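Local coordinates for pentalenene synthase (Streptomyces chartreusis NRRL 3882, PDB 6Q4S), which probably catalyses the magnesium-dependent 1,10-cyclisation of farnesyl diphosphate to the bicyclic sesquiterpenol 7-epi-alpha-eudesmol, at residues 89-94 / 156-161; 149-154 / 177-182; 168-173 / 242-247; 216-221 / 265-270. One frame throughout, in Å; residues are numbered along the deposited sequence.

Contact 1. Residues 89-94 / 156-161; sequences DRADRI and EVDLAA
Ala91 points its methyl toward the other helix and meets three residues there. Its CB lies 3.8 Å from CG1 of Val157 and 4.0 Å from CB of Ala161, one helical turn further on, while OD1 of Asp158 comes to 3.5 Å from the same methyl. Alanine suits the place because the backbones pass near it, with the CA atoms of Ala91 and Asp158 6.1 Å apart. One turn along, Ile94 and Val157 cross obliquely. Val157 holds CG1 anti to its backbone N (chi1 168°), which brings that methyl against both Ala91 CB and Ile94 CD1; the other methyl, CG2, rests 4.0 Å from Ile94 CG2. CD1 of Ile94 also lies over the centre of the Arg90 guanidinium. The polar border belongs to the dimer: Arg114 of the second subunit makes salt bridges to OD1 of both Asp92 and Asp158, which probably offsets the repulsion between the two carboxylates, 5.3 Å apart (OD1 to OD1). With axes 9.6 Å apart and running at 175°, the segments form an almost exactly antiparallel helix pair on the outside of the all-alpha terpene synthase fold, at the subunit interface.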
# COMPACT_ATOMS: atom_id res chain seq x y z
N ASP A 89 -5.31 26.90 -7.17
CA ASP A 89 -5.18 25.44 -7.34
C ASP A 89 -4.65 24.75 -6.05
O ASP A 89 -3.88 23.78 -6.13
CB ASP A 89 -4.22 25.17 -8.50
CG ASP A 89 -2.81 25.73 -8.24
OD1 ASP A 89 -2.68 26.78 -7.55
OD2 ASP A 89 -1.85 25.10 -8.70
N ARG A 90 -5.06 25.27 -4.90
CA ARG A 90 -4.66 24.75 -3.60
C ARG A 90 -4.87 23.20 -3.56
O ARG A 90 -3.95 22.45 -3.25
CB ARG A 90 -5.48 25.42 -2.48
CG ARG A 90 -4.85 25.33 -1.11
CD ARG A 90 -5.83 25.43 0.06
NE ARG A 90 -5.11 25.08 1.30
CZ ARG A 90 -5.62 24.53 2.41
NH1 ARG A 90 -6.92 24.27 2.55
NH2 ARG A 90 -4.77 24.24 3.42
N ALA A 91 -6.10 22.78 -3.88
CA ALA A 91 -6.53 21.39 -3.83
C ALA A 91 -5.66 20.45 -4.71
O ALA A 91 -5.29 19.37 -4.25
CB ALA A 91 -8.01 21.27 -4.15
N ASP A 92 -5.22 20.92 -5.88
CA ASP A 92 -4.25 20.20 -6.73
C ASP A 92 -2.84 20.10 -6.12
O ASP A 92 -2.19 19.06 -6.24
CB ASP A 92 -4.08 20.82 -8.13
CG ASP A 92 -5.31 20.69 -9.02
OD1 ASP A 92 -6.28 19.94 -8.72
OD2 ASP A 92 -5.29 21.37 -10.07
N ARG A 93 -2.35 21.16 -5.52
CA ARG A 93 -1.07 21.08 -4.83
C ARG A 93 -1.15 20.11 -3.63
O ARG A 93 -0.25 19.33 -3.46
CB ARG A 93 -0.57 22.46 -4.40
CG ARG A 93 0.82 22.44 -3.78
CD ARG A 93 1.89 21.78 -4.64
NE ARG A 93 3.20 21.89 -4.01
CZ ARG A 93 4.33 21.48 -4.56
NH1 ARG A 93 4.33 20.88 -5.74
NH2 ARG A 93 5.49 21.64 -3.90
N ILE A 94 -2.22 20.13 -2.87
CA ILE A 94 -2.42 19.18 -1.77
C ILE A 94 -2.39 17.71 -2.26
O ILE A 94 -1.67 16.89 -1.71
CB ILE A 94 -3.67 19.55 -0.98
CG1 ILE A 94 -3.37 20.81 -0.11
CG2 ILE A 94 -4.19 18.41 -0.08
CD1 ILE A 94 -4.62 21.39 0.50
N GLU A 156 -11.66 14.82 0.89
CA GLU A 156 -12.24 15.85 1.79
C GLU A 156 -11.89 17.26 1.35
O GLU A 156 -12.76 18.13 1.27
CB GLU A 156 -11.72 15.60 3.21
CG GLU A 156 -12.23 16.45 4.35
CD GLU A 156 -11.71 15.88 5.69
OE1 GLU A 156 -10.46 15.80 5.92
OE2 GLU A 156 -12.53 15.36 6.43
N VAL A 157 -10.63 17.46 1.03
CA VAL A 157 -10.14 18.68 0.46
C VAL A 157 -10.84 19.10 -0.84
O VAL A 157 -11.13 20.35 -1.06
CB VAL A 157 -8.62 18.61 0.24
CG1 VAL A 157 -8.13 19.75 -0.62
CG2 VAL A 157 -7.84 18.60 1.59
N ASP A 158 -11.07 18.11 -1.74
CA ASP A 158 -11.75 18.41 -3.01
C ASP A 158 -13.23 18.74 -2.75
O ASP A 158 -13.77 19.61 -3.39
CB ASP A 158 -11.64 17.28 -4.06
CG ASP A 158 -10.24 17.14 -4.65
OD1 ASP A 158 -9.54 18.16 -4.90
OD2 ASP A 158 -9.83 15.96 -4.89
N LEU A 159 -13.86 18.01 -1.83
CA LEU A 159 -15.26 18.25 -1.44
C LEU A 159 -15.49 19.67 -1.01
O LEU A 159 -16.52 20.27 -1.34
CB LEU A 159 -15.76 17.38 -0.32
CG LEU A 159 -16.56 16.10 -0.56
CD1 LEU A 159 -16.95 15.49 0.78
CD2 LEU A 159 -17.83 16.38 -1.35
N ALA A 160 -14.52 20.22 -0.28
CA ALA A 160 -14.61 21.57 0.22
C ALA A 160 -14.32 22.56 -0.86
O ALA A 160 -15.08 23.48 -1.00
CB ALA A 160 -13.67 21.76 1.40
N ALA A 161 -13.22 22.41 -1.60
CA ALA A 161 -12.90 23.29 -2.71
C ALA A 161 -14.03 23.32 -3.78
O ALA A 161 -14.21 24.31 -4.43
CB ALA A 161 -11.59 22.92 -3.35
O HOH W 1 -6.89 17.41 -3.07

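Contact 2. Residues 149-154 / 177-182; sequences FLVAHC and RRRTVG
Ala152, Arg179 and Phe149 carry most of this interface between helix 136-161 and the end of helix 170-180. The small methyl of Ala152 lets the helices approach, and its CB lies 3.7 Å from CB of Arg179. The Arg179 chain then bends at chi3 (54°), and one face of its guanidinium lies over that same methyl, which stands 3.7 Å above the plane toward the rim. A salt bridge from NH1 to Glu155 holds the charged end. Phe149 swings CG anti to its backbone N, and its ring presents an edge to the opposite main chain, with CE1 3.4 Å from Thr180 O. CD1 of the ring comes within 3.5 Å of Gly182 CA. Glycine suits that spot twice over: its phi is positive, and a CB would run into Phe149. An alanine in place of Phe149 would remove the ring, and would probably open a gap beside Gly182 and leave His185 without its aromatic neighbour. Within helix 170-180, Arg177, a likely substrate ligand, gives NH1 to Thr180 OG1 at 3.3 Å, in the guanidinium plane. No direct hydrogen bond joins the two segments, which implies that close fit, with charges paired beyond the interface, does the holding here.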
# COMPACT_ATOMS: atom_id res chain seq x y z
N PHE A 149 -5.86 6.59 4.15
CA PHE A 149 -6.07 7.80 4.89
C PHE A 149 -5.81 9.03 4.03
O PHE A 149 -6.61 10.00 4.01
CB PHE A 149 -5.20 7.83 6.19
CG PHE A 149 -5.00 9.19 6.73
CD1 PHE A 149 -6.08 9.90 7.23
CD2 PHE A 149 -3.75 9.81 6.67
CE1 PHE A 149 -5.89 11.17 7.78
CE2 PHE A 149 -3.57 11.10 7.15
CZ PHE A 149 -4.68 11.78 7.72
N LEU A 150 -4.68 9.04 3.36
CA LEU A 150 -4.34 10.22 2.64
C LEU A 150 -5.21 10.46 1.38
O LEU A 150 -5.47 11.61 1.05
CB LEU A 150 -2.88 10.23 2.28
CG LEU A 150 -1.91 10.59 3.45
CD1 LEU A 150 -0.50 10.29 3.00
CD2 LEU A 150 -2.00 12.08 3.84
N VAL A 151 -5.60 9.37 0.72
CA VAL A 151 -6.53 9.46 -0.39
C VAL A 151 -7.86 10.11 0.08
O VAL A 151 -8.36 11.05 -0.55
CB VAL A 151 -6.80 8.10 -1.02
CG1 VAL A 151 -7.97 8.21 -2.04
CG2 VAL A 151 -5.52 7.56 -1.74
N ALA A 152 -8.38 9.60 1.18
CA ALA A 152 -9.58 10.09 1.77
C ALA A 152 -9.42 11.55 2.18
O ALA A 152 -10.35 12.35 1.99
CB ALA A 152 -9.96 9.24 2.93
N HIS A 153 -8.25 11.90 2.73
CA HIS A 153 -7.99 13.31 3.02
C HIS A 153 -8.09 14.18 1.76
O HIS A 153 -8.64 15.27 1.82
CB HIS A 153 -6.61 13.56 3.62
CG HIS A 153 -6.33 15.01 3.91
ND1 HIS A 153 -7.04 15.73 4.85
CD2 HIS A 153 -5.44 15.88 3.37
CE1 HIS A 153 -6.59 16.97 4.90
NE2 HIS A 153 -5.60 17.08 4.04
N CYS A 154 -7.49 13.74 0.65
CA CYS A 154 -7.64 14.46 -0.64
C CYS A 154 -9.10 14.56 -1.08
O CYS A 154 -9.50 15.61 -1.61
CB CYS A 154 -6.80 13.79 -1.76
SG CYS A 154 -5.04 13.94 -1.44
N ARG A 177 -16.17 9.00 7.12
CA ARG A 177 -15.50 9.53 8.32
C ARG A 177 -14.60 8.42 8.86
O ARG A 177 -13.56 8.74 9.43
CB ARG A 177 -16.47 9.94 9.39
CG ARG A 177 -15.84 10.51 10.67
CD ARG A 177 -15.13 11.77 10.31
NE ARG A 177 -14.66 12.42 11.48
CZ ARG A 177 -13.40 12.78 11.69
NH1 ARG A 177 -12.42 12.51 10.79
NH2 ARG A 177 -13.12 13.35 12.85
N ARG A 178 -15.03 7.18 8.71
CA ARG A 178 -14.16 6.03 9.00
C ARG A 178 -12.84 6.08 8.24
O ARG A 178 -11.78 5.69 8.77
CB ARG A 178 -14.88 4.73 8.73
CG ARG A 178 -14.06 3.49 9.14
CD ARG A 178 -14.74 2.20 8.73
NE ARG A 178 -15.97 1.97 9.54
CZ ARG A 178 -16.86 1.00 9.31
NH1 ARG A 178 -16.69 0.15 8.31
NH2 ARG A 178 -17.91 0.84 10.11
N ARG A 179 -12.91 6.57 7.02
CA ARG A 179 -11.71 6.69 6.20
C ARG A 179 -10.84 7.90 6.58
O ARG A 179 -9.65 7.78 6.65
CB ARG A 179 -12.06 6.74 4.73
CG ARG A 179 -12.95 5.55 4.22
CD ARG A 179 -13.49 5.81 2.82
NE ARG A 179 -12.44 6.13 1.84
CZ ARG A 179 -12.58 6.95 0.81
NH1 ARG A 179 -13.73 7.60 0.60
NH2 ARG A 179 -11.54 7.23 0.04
N THR A 180 -11.45 9.06 6.77
CA THR A 180 -10.72 10.30 6.97
C THR A 180 -10.10 10.37 8.38
O THR A 180 -9.20 11.17 8.60
CB THR A 180 -11.62 11.57 6.77
OG1 THR A 180 -12.71 11.56 7.68
CG2 THR A 180 -12.19 11.63 5.32
N VAL A 181 -10.63 9.62 9.33
CA VAL A 181 -10.13 9.78 10.71
C VAL A 181 -8.71 9.19 10.89
O VAL A 181 -8.00 9.64 11.76
CB VAL A 181 -11.10 9.21 11.73
CG1 VAL A 181 -11.11 7.71 11.73
CG2 VAL A 181 -10.79 9.69 13.14
N GLY A 182 -8.31 8.23 10.07
CA GLY A 182 -6.86 7.87 10.00
C GLY A 182 -6.36 7.03 11.21
O GLY A 182 -5.17 7.11 11.63
O HOH W 2 -8.74 13.96 6.77

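Contact 3. Residues 168-173 / 242-247; sequences LGLDEY and AVLRRE
Val243 points into the start of helix 170-180, where the first turn of that helix and the loop before it pack on helix 240-248 in the all-alpha fold of class I terpene synthases. Apolar contacts centre on this valine. Its CG1, anti to the backbone N, lies 3.6 Å from Leu170 CA, while CG2 makes a CH-pi contact over one face of the Tyr173 ring, 4.3 Å from the centroid and 22° off the normal. The two branches thus serve different partners, and an alanine at this position would probably leave the Tyr173 face without its methyl and open a gap beside Leu170. Leu170 also extends CD1 to CD2 of Leu244, 3.8 Å away. Tyr173 hydrogen-bonds through its OH to Asp224, close to Arg177 of the probable substrate site.

Polar contacts lie on the more exposed side. The carboxylate of Glu247 takes up an N-H at the helix start: Leu170 N gives to OE1 at 3.1 Å from above the carboxylate plane, and a water joins OE2 to Asp171 N. An acid suits this end, where the helix dipole would probably favour negative charge. Arg246, bent at chi3 and bonded through NH1 to Gly237 O, also gives NH2 to Leu168 O, a weak bond of 2.7 Å with an N-H...O angle of only 125°.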
# COMPACT_ATOMS: atom_id res chain seq x y z
N LEU A 168 -23.17 15.34 2.15
CA LEU A 168 -23.22 13.93 2.52
C LEU A 168 -24.38 13.70 3.43
O LEU A 168 -24.52 14.41 4.42
CB LEU A 168 -21.88 13.53 3.20
CG LEU A 168 -20.72 13.05 2.34
CD1 LEU A 168 -20.55 13.75 1.03
CD2 LEU A 168 -19.40 13.05 3.07
N GLY A 169 -25.15 12.65 3.17
CA GLY A 169 -26.16 12.11 4.06
C GLY A 169 -25.50 11.26 5.14
O GLY A 169 -24.30 11.06 5.14
N LEU A 170 -26.31 10.73 6.04
CA LEU A 170 -25.81 10.08 7.20
C LEU A 170 -24.95 8.83 6.89
O LEU A 170 -23.85 8.70 7.44
CB LEU A 170 -26.93 9.71 8.18
CG LEU A 170 -26.41 8.96 9.39
CD1 LEU A 170 -25.55 9.88 10.23
CD2 LEU A 170 -27.51 8.28 10.22
N ASP A 171 -25.47 7.90 6.09
CA ASP A 171 -24.73 6.62 5.84
C ASP A 171 -23.40 6.83 5.09
O ASP A 171 -22.36 6.20 5.47
CB ASP A 171 -25.59 5.60 5.09
CG ASP A 171 -26.70 4.99 5.95
OD1 ASP A 171 -27.06 5.56 6.99
OD2 ASP A 171 -27.17 3.91 5.58
N GLU A 172 -23.42 7.70 4.10
CA GLU A 172 -22.22 8.07 3.35
C GLU A 172 -21.22 8.81 4.24
O GLU A 172 -20.02 8.80 3.95
CB GLU A 172 -22.47 9.03 2.16
CG GLU A 172 -23.32 8.52 0.97
CD GLU A 172 -24.15 9.67 0.32
OE1 GLU A 172 -25.02 10.37 1.02
OE2 GLU A 172 -23.91 9.90 -0.90
N TYR A 173 -21.74 9.65 5.15
CA TYR A 173 -20.89 10.46 5.99
C TYR A 173 -20.17 9.51 6.94
O TYR A 173 -18.96 9.65 7.08
CB TYR A 173 -21.63 11.58 6.77
CG TYR A 173 -20.67 12.31 7.66
CD1 TYR A 173 -19.82 13.28 7.14
CD2 TYR A 173 -20.54 11.96 8.97
CE1 TYR A 173 -18.88 13.92 7.91
CE2 TYR A 173 -19.57 12.57 9.78
CZ TYR A 173 -18.74 13.54 9.26
OH TYR A 173 -17.82 14.13 10.08
N ALA A 242 -24.25 18.03 12.61
CA ALA A 242 -24.88 18.74 11.47
C ALA A 242 -25.57 17.78 10.48
O ALA A 242 -26.68 18.01 10.00
CB ALA A 242 -23.85 19.55 10.75
N VAL A 243 -24.94 16.65 10.25
CA VAL A 243 -25.45 15.71 9.29
C VAL A 243 -26.71 15.09 9.81
O VAL A 243 -27.70 14.83 9.04
CB VAL A 243 -24.36 14.64 9.00
CG1 VAL A 243 -24.92 13.44 8.25
CG2 VAL A 243 -23.23 15.29 8.20
N LEU A 244 -26.69 14.74 11.10
CA LEU A 244 -27.86 14.12 11.72
C LEU A 244 -29.08 15.07 11.71
O LEU A 244 -30.23 14.61 11.58
CB LEU A 244 -27.59 13.65 13.14
CG LEU A 244 -26.83 12.36 13.32
CD1 LEU A 244 -26.23 12.28 14.72
CD2 LEU A 244 -27.71 11.17 13.11
N ARG A 245 -28.80 16.35 11.92
CA ARG A 245 -29.82 17.33 12.01
C ARG A 245 -30.45 17.51 10.62
O ARG A 245 -31.66 17.57 10.54
CB ARG A 245 -29.26 18.67 12.49
CG ARG A 245 -30.29 19.81 12.36
CD ARG A 245 -29.89 20.93 13.26
NE ARG A 245 -30.67 22.16 13.08
CZ ARG A 245 -30.53 23.03 12.08
NH1 ARG A 245 -29.66 22.82 11.07
NH2 ARG A 245 -31.28 24.12 12.07
N ARG A 246 -29.64 17.64 9.57
CA ARG A 246 -30.12 17.67 8.17
C ARG A 246 -30.93 16.46 7.88
O ARG A 246 -32.07 16.58 7.52
CB ARG A 246 -29.00 17.74 7.15
CG ARG A 246 -28.52 19.17 6.89
CD ARG A 246 -27.67 19.27 5.63
NE ARG A 246 -26.79 18.10 5.41
CZ ARG A 246 -25.53 17.94 5.87
NH1 ARG A 246 -24.90 18.88 6.62
NH2 ARG A 246 -24.88 16.82 5.55
N GLU A 247 -30.37 15.29 8.15
CA GLU A 247 -31.07 14.03 7.95
C GLU A 247 -32.40 13.90 8.71
O GLU A 247 -33.41 13.44 8.14
CB GLU A 247 -30.17 12.86 8.35
CG GLU A 247 -30.67 11.48 7.98
CD GLU A 247 -29.97 10.85 6.78
OE1 GLU A 247 -29.28 11.58 6.00
OE2 GLU A 247 -30.09 9.61 6.66
O HOH W 3 -28.25 7.91 5.20

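Contact 4. Residues 216-221 / 265-270; sequences ADTIGF and ACLDEY
Cys266 fits against three side chains of helix 206-228, the helix whose Asn223 and Ser227 probably bind magnesium in the class I terpene synthase active site. Its helix, 252-284, runs roughly antiparallel to that one, the short segments crossing at -152° with their axes 8.9 Å apart. The cysteine sulfur rests against both Asp217 and Phe221, one turn apart: SG lies 3.6 Å from Asp217 CB and 3.8 Å from Phe221 CE2. Toward the phenyl group this is an oblique sulfur-aromatic contact, 5.0 Å from the centroid. One face of the same ring is met by Asp217 O, 3.2 Å above its plane and toward the rim. A single small, polarisable sulfur suits a place where the CA atoms of Thr218 and Cys266 come within 5.9 Å. Thr218 approaches the other end of the cysteine, its OG1 3.4 Å from Cys266 CB. That hydroxyl stands beside its own backbone N (chi1 -61°), from where it bonds Leu214 O one turn back. No hydrogen bond crosses between the segments, which implies that close packing round the cysteine joins them; the buried Asp217 carboxylate pairs with Arg178, and Glu269 and Arg210 add a salt bridge between the same two helices nearby.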
# COMPACT_ATOMS: atom_id res chain seq x y z
N ALA A 216 -12.18 3.18 14.77
CA ALA A 216 -12.11 4.36 13.93
C ALA A 216 -13.47 5.14 13.97
O ALA A 216 -13.52 6.39 14.04
CB ALA A 216 -11.79 3.97 12.53
N ASP A 217 -14.57 4.41 13.95
CA ASP A 217 -15.92 5.10 14.07
C ASP A 217 -16.01 5.89 15.36
O ASP A 217 -16.32 7.08 15.35
CB ASP A 217 -17.07 4.10 14.05
CG ASP A 217 -17.20 3.40 12.71
OD1 ASP A 217 -16.66 3.90 11.67
OD2 ASP A 217 -17.81 2.31 12.71
N THR A 218 -15.69 5.22 16.46
CA THR A 218 -15.83 5.76 17.78
C THR A 218 -15.04 6.98 17.86
O THR A 218 -15.53 8.01 18.27
CB THR A 218 -15.34 4.76 18.82
OG1 THR A 218 -16.12 3.58 18.73
CG2 THR A 218 -15.42 5.31 20.23
N ILE A 219 -13.79 6.93 17.45
CA ILE A 219 -12.93 8.10 17.57
C ILE A 219 -13.35 9.22 16.65
O ILE A 219 -13.33 10.36 17.05
CB ILE A 219 -11.43 7.75 17.36
CG1 ILE A 219 -10.97 6.88 18.50
CG2 ILE A 219 -10.58 9.04 17.26
CD1 ILE A 219 -9.76 6.03 18.13
N GLY A 220 -13.76 8.89 15.41
CA GLY A 220 -14.17 9.99 14.47
C GLY A 220 -15.42 10.70 14.98
O GLY A 220 -15.54 11.93 14.89
N PHE A 221 -16.34 9.91 15.53
CA PHE A 221 -17.62 10.49 16.05
C PHE A 221 -17.38 11.31 17.34
O PHE A 221 -17.95 12.39 17.50
CB PHE A 221 -18.61 9.39 16.34
CG PHE A 221 -19.14 8.66 15.10
CD1 PHE A 221 -18.97 9.12 13.79
CD2 PHE A 221 -19.80 7.47 15.28
CE1 PHE A 221 -19.44 8.38 12.69
CE2 PHE A 221 -20.28 6.73 14.19
CZ PHE A 221 -20.12 7.18 12.92
N ALA A 265 -23.17 3.16 20.88
CA ALA A 265 -23.45 1.93 20.14
C ALA A 265 -22.18 1.32 19.40
O ALA A 265 -22.06 0.10 19.35
CB ALA A 265 -24.58 2.18 19.12
N CYS A 266 -21.33 2.15 18.78
CA CYS A 266 -20.03 1.69 18.18
C CYS A 266 -19.14 1.13 19.27
O CYS A 266 -18.62 0.04 19.12
CB CYS A 266 -19.25 2.84 17.53
SG CYS A 266 -20.03 3.39 16.00
N LEU A 267 -18.97 1.93 20.34
CA LEU A 267 -18.22 1.51 21.54
C LEU A 267 -18.70 0.18 22.11
O LEU A 267 -17.89 -0.76 22.28
CB LEU A 267 -18.25 2.60 22.59
CG LEU A 267 -17.34 2.46 23.80
CD1 LEU A 267 -15.84 2.35 23.51
CD2 LEU A 267 -17.60 3.65 24.71
N ASP A 268 -20.00 0.03 22.34
CA ASP A 268 -20.50 -1.24 22.87
C ASP A 268 -20.30 -2.42 21.97
O ASP A 268 -20.11 -3.52 22.48
CB ASP A 268 -22.00 -1.22 23.22
CG ASP A 268 -22.35 -0.19 24.29
OD1 ASP A 268 -21.49 0.20 25.13
OD2 ASP A 268 -23.52 0.25 24.24
N GLU A 269 -20.40 -2.24 20.65
CA GLU A 269 -20.11 -3.35 19.77
C GLU A 269 -18.56 -3.68 19.86
O GLU A 269 -18.18 -4.86 19.82
CB GLU A 269 -20.53 -3.09 18.33
CG GLU A 269 -20.34 -4.33 17.44
CD GLU A 269 -20.53 -4.12 15.92
OE1 GLU A 269 -21.05 -3.07 15.49
OE2 GLU A 269 -20.15 -5.02 15.13
N TYR A 270 -17.73 -2.65 19.90
CA TYR A 270 -16.27 -2.77 20.12
C TYR A 270 -15.98 -3.60 21.39
O TYR A 270 -15.25 -4.64 21.35
CB TYR A 270 -15.51 -1.40 20.19
CG TYR A 270 -14.05 -1.62 20.61
CD1 TYR A 270 -13.10 -2.11 19.69
CD2 TYR A 270 -13.67 -1.46 21.92
CE1 TYR A 270 -11.80 -2.37 20.08
CE2 TYR A 270 -12.38 -1.74 22.34
CZ TYR A 270 -11.44 -2.21 21.43
OH TYR A 270 -10.15 -2.48 21.86

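How the contacts relate
Contacts 2 and 4 are buried, whereas contacts 1 and 3 are partly exposed and lie farther from the centre of the chain. Helix 136-161 serves contacts 1 and 2, and helix 170-180 serves contacts 2 and 3, so contact 2 shares a helix with each of the other two. Contact 4 is tied to contact 2 through the Arg178-Asp217 salt bridge, and its nearest atoms come to about 5 Å from those of contact 3, without touching. The chemistry follows position: contact 3 alone has direct hydrogen bonds between its segments, while contacts 1, 2 and 4 rely on packing. Contacts 1 and 2 also touch the second subunit; contacts 3 and 4 do not.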